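PDB 4ZCF: type III restriction-modification enzyme EcoP15I Mod subunit from Escherichia coli, which methylates the second adenine of the DNA site 5'-CAGCAG-3' at N6, using S-adenosyl-L-methionine, and partners the Res subunit in DNA restriction. Local coordinates for residues H95-D101 against F464-D470. Numbering follows the deposited sequence.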
ATOM      1  N   HIS A  95     -25.803   6.064  -6.933  1.00 33.59           N
ATOM      2  CA  HIS A  95     -24.771   5.910  -7.949  1.00 32.63           C
ATOM      3  C   HIS A  95     -24.435   7.198  -8.692  1.00 38.47           C
ATOM      4  O   HIS A  95     -25.337   7.950  -9.062  1.00 37.94           O
ATOM      5  CB  HIS A  95     -25.164   4.797  -8.930  1.00 32.90           C
ATOM      6  CG  HIS A  95     -25.514   3.505  -8.263  1.00 36.61           C
ATOM      7  ND1 HIS A  95     -24.547   2.694  -7.710  1.00 38.68           N
ATOM      8  CD2 HIS A  95     -26.727   2.958  -8.021  1.00 38.38           C
ATOM      9  CE1 HIS A  95     -25.193   1.658  -7.199  1.00 37.50           C
ATOM     10  NE2 HIS A  95     -26.501   1.778  -7.360  1.00 37.96           N
ATOM     11  N   LEU A  96     -23.127   7.438  -8.951  1.00 35.93           N
ATOM     12  CA  LEU A  96     -22.680   8.656  -9.643  1.00 34.87           C
ATOM     13  C   LEU A  96     -21.851   8.398 -10.869  1.00 38.22           C
ATOM     14  O   LEU A  96     -20.985   7.555 -10.854  1.00 38.57           O
ATOM     15  CB  LEU A  96     -21.874   9.607  -8.700  1.00 34.75           C
ATOM     16  CG  LEU A  96     -22.404   9.862  -7.288  1.00 38.82           C
ATOM     17  CD1 LEU A  96     -21.328  10.431  -6.402  1.00 38.35           C
ATOM     18  CD2 LEU A  96     -23.651  10.729  -7.304  1.00 41.53           C
ATOM     19  N   LEU A  97     -22.071   9.193 -11.908  1.00 35.73           N
ATOM     20  CA  LEU A  97     -21.261   9.242 -13.119  1.00 34.77           C
ATOM     21  C   LEU A  97     -20.880  10.736 -13.293  1.00 39.96           C
ATOM     22  O   LEU A  97     -21.760  11.610 -13.271  1.00 39.59           O
ATOM     23  CB  LEU A  97     -21.962   8.630 -14.357  1.00 33.68           C
ATOM     24  CG  LEU A  97     -21.367   8.989 -15.725  1.00 38.08           C
ATOM     25  CD1 LEU A  97     -19.999   8.327 -15.962  1.00 37.95           C
ATOM     26  CD2 LEU A  97     -22.336   8.674 -16.837  1.00 39.47           C
ATOM     27  N   ILE A  98     -19.562  11.022 -13.352  1.00 36.01           N
ATOM     28  CA  ILE A  98     -19.019  12.380 -13.460  1.00 34.77           C
ATOM     29  C   ILE A  98     -18.257  12.594 -14.748  1.00 40.76           C
ATOM     30  O   ILE A  98     -17.422  11.765 -15.127  1.00 40.01           O
ATOM     31  CB  ILE A  98     -18.230  12.842 -12.215  1.00 36.43           C
ATOM     32  CG1 ILE A  98     -18.954  12.445 -10.934  1.00 35.99           C
ATOM     33  CG2 ILE A  98     -18.018  14.354 -12.246  1.00 38.09           C
ATOM     34  CD1 ILE A  98     -18.059  11.952  -9.899  1.00 46.98           C
ATOM     35  N   LYS A  99     -18.566  13.717 -15.425  1.00 38.59           N
ATOM     36  CA  LYS A  99     -17.942  14.113 -16.680  1.00 38.88           C
ATOM     37  C   LYS A  99     -16.868  15.157 -16.404  1.00 41.73           C
ATOM     38  O   LYS A  99     -17.114  16.141 -15.720  1.00 41.03           O
ATOM     39  CB  LYS A  99     -18.997  14.673 -17.658  1.00 41.62           C
ATOM     40  CG  LYS A  99     -18.480  14.863 -19.086  1.00 39.80           C
ATOM     41  CD  LYS A  99     -19.144  16.050 -19.764  1.00 50.09           C
ATOM     42  CE  LYS A  99     -20.502  15.769 -20.356  1.00 56.69           C
ATOM     43  NZ  LYS A  99     -20.887  16.811 -21.344  1.00 58.96           N
ATOM     44  N   GLY A 100     -15.703  14.940 -16.976  1.00 39.12           N
ATOM     45  CA  GLY A 100     -14.557  15.826 -16.864  1.00 38.40           C
ATOM     46  C   GLY A 100     -13.273  15.076 -16.614  1.00 43.32           C
ATOM     47  O   GLY A 100     -13.269  13.844 -16.505  1.00 42.28           O
ATOM     48  N   ASP A 101     -12.164  15.834 -16.538  1.00 41.77           N
ATOM     49  CA  ASP A 101     -10.821  15.337 -16.254  1.00 41.40           C
ATOM     50  C   ASP A 101     -10.889  14.687 -14.898  1.00 43.92           C
ATOM     51  O   ASP A 101     -11.407  15.298 -13.963  1.00 43.50           O
ATOM     52  CB  ASP A 101      -9.830  16.508 -16.242  1.00 44.16           C
ATOM     53  CG  ASP A 101      -8.396  16.165 -15.912  1.00 62.32           C
ATOM     54  OD1 ASP A 101      -7.868  15.184 -16.494  1.00 65.49           O
ATOM     55  OD2 ASP A 101      -7.774  16.922 -15.134  1.00 70.63           O
ATOM     56  N   PHE A 464     -21.646   2.992  -6.791  1.00 37.41           N
ATOM     57  CA  PHE A 464     -20.565   3.233  -7.721  1.00 36.95           C
ATOM     58  C   PHE A 464     -20.373   4.725  -7.965  1.00 40.37           C
ATOM     59  O   PHE A 464     -21.341   5.489  -7.989  1.00 40.74           O
ATOM     60  CB  PHE A 464     -20.755   2.442  -9.048  1.00 38.48           C
ATOM     61  CG  PHE A 464     -21.769   2.954 -10.057  1.00 40.43           C
ATOM     62  CD1 PHE A 464     -21.535   4.128 -10.779  1.00 43.29           C
ATOM     63  CD2 PHE A 464     -22.901   2.205 -10.373  1.00 43.20           C
ATOM     64  CE1 PHE A 464     -22.456   4.587 -11.734  1.00 44.36           C
ATOM     65  CE2 PHE A 464     -23.818   2.660 -11.334  1.00 45.74           C
ATOM     66  CZ  PHE A 464     -23.588   3.844 -12.011  1.00 43.40           C
ATOM     67  N   ILE A 465     -19.122   5.123  -8.183  1.00 35.17           N
ATOM     68  CA  ILE A 465     -18.745   6.461  -8.603  1.00 33.52           C
ATOM     69  C   ILE A 465     -17.780   6.182  -9.739  1.00 36.07           C
ATOM     70  O   ILE A 465     -16.817   5.453  -9.520  1.00 35.88           O
ATOM     71  CB  ILE A 465     -18.103   7.355  -7.495  1.00 36.02           C
ATOM     72  CG1 ILE A 465     -18.968   7.476  -6.245  1.00 35.07           C
ATOM     73  CG2 ILE A 465     -17.734   8.735  -8.041  1.00 36.51           C
ATOM     74  CD1 ILE A 465     -18.204   8.001  -4.998  1.00 40.99           C
ATOM     75  N   THR A 466     -18.095   6.647 -10.966  1.00 32.64           N
ATOM     76  CA  THR A 466     -17.224   6.506 -12.144  1.00 32.70           C
ATOM     77  C   THR A 466     -17.010   7.837 -12.849  1.00 35.05           C
ATOM     78  O   THR A 466     -17.938   8.627 -12.982  1.00 32.85           O
ATOM     79  CB  THR A 466     -17.571   5.336 -13.120  1.00 47.98           C
ATOM     80  OG1 THR A 466     -18.773   5.617 -13.854  1.00 47.45           O
ATOM     81  CG2 THR A 466     -17.633   3.958 -12.429  1.00 50.25           C
ATOM     82  N   VAL A 467     -15.774   8.068 -13.297  1.00 32.46           N
ATOM     83  CA  VAL A 467     -15.359   9.288 -13.975  1.00 32.97           C
ATOM     84  C   VAL A 467     -14.933   9.002 -15.418  1.00 40.96           C
ATOM     85  O   VAL A 467     -14.242   8.027 -15.678  1.00 40.05           O
ATOM     86  CB  VAL A 467     -14.288  10.078 -13.172  1.00 34.26           C
ATOM     87  CG1 VAL A 467     -14.168  11.513 -13.698  1.00 33.10           C
ATOM     88  CG2 VAL A 467     -14.620  10.083 -11.673  1.00 33.09           C
ATOM     89  N   GLN A 468     -15.359   9.859 -16.341  1.00 41.96           N
ATOM     90  CA  GLN A 468     -15.067   9.733 -17.752  1.00 44.04           C
ATOM     91  C   GLN A 468     -14.888  11.106 -18.408  1.00 53.14           C
ATOM     92  O   GLN A 468     -15.758  11.965 -18.310  1.00 52.11           O
ATOM     93  CB  GLN A 468     -16.179   8.895 -18.442  1.00 45.34           C
ATOM     94  CG  GLN A 468     -15.950   8.575 -19.931  1.00 42.97           C
ATOM     95  CD  GLN A 468     -14.571   8.059 -20.236  1.00 58.23           C
ATOM     96  OE1 GLN A 468     -14.163   6.952 -19.822  1.00 47.83           O
ATOM     97  NE2 GLN A 468     -13.826   8.863 -20.980  1.00 57.72           N
ATOM     98  N   LEU A 469     -13.746  11.302 -19.076  1.00 54.90           N
ATOM     99  CA  LEU A 469     -13.413  12.525 -19.810  1.00 55.73           C
ATOM    100  C   LEU A 469     -14.262  12.628 -21.056  1.00 64.37           C
ATOM    101  O   LEU A 469     -14.458  11.634 -21.757  1.00 64.36           O
ATOM    102  CB  LEU A 469     -11.917  12.535 -20.193  1.00 54.97           C
ATOM    103  CG  LEU A 469     -11.371  13.804 -20.869  1.00 58.82           C
ATOM    104  CD1 LEU A 469     -11.471  15.028 -19.956  1.00 58.33           C
ATOM    105  CD2 LEU A 469      -9.941  13.600 -21.348  1.00 60.08           C
ATOM    106  N   ASP A 470     -14.723  13.843 -21.358  1.00 64.76           N
ATOM    107  CA  ASP A 470     -15.526  14.158 -22.545  1.00 66.28           C
ATOM    108  C   ASP A 470     -14.653  14.200 -23.850  1.00 70.40           C
ATOM    109  O   ASP A 470     -14.799  15.103 -24.681  1.00 70.73           O
ATOM    110  CB  ASP A 470     -16.272  15.486 -22.300  1.00 69.50           C
ATOM    111  CG  ASP A 470     -17.618  15.589 -22.985  1.00 92.12           C
ATOM    112  OD1 ASP A 470     -18.457  14.663 -22.802  1.00 94.32           O
ATOM    113  OD2 ASP A 470     -17.865  16.626 -23.650  1.00101.81           O
TER
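Start at F464, whose N donates to ND1 of H95 (3.1 Å): the imidazole takes the place a backbone carbonyl would have, while CB of H95 sits over the phenyl face in a CH-pi contact. From here the strands run parallel and the bonds alternate: F464 O accepts from L96 N at 2.8 Å, and T466 N gives to L96 O and T466 O takes from I98 N. I465 and V467 turn their side chains to the same face as L96 and I98; I98 CD1 lies 3.7 Å from I465 CG2. Q468 closes the ladder, its N bonding I98 O and its O receiving G100 N (3.3 Å). Beyond it, the poorly ordered D470 brings OD1 to 3.6 Å from K99 NZ, a long salt bridge, though OD1 also hydrogen-bonds T486. In this Rossmann-like methyltransferase sheet, strand 508-514 runs parallel along the other edge of 96-99. Helix 102-113, N-capped by D101, covers the L96/I465 face; helices 446-455 and 487-500 pack against the opposite one.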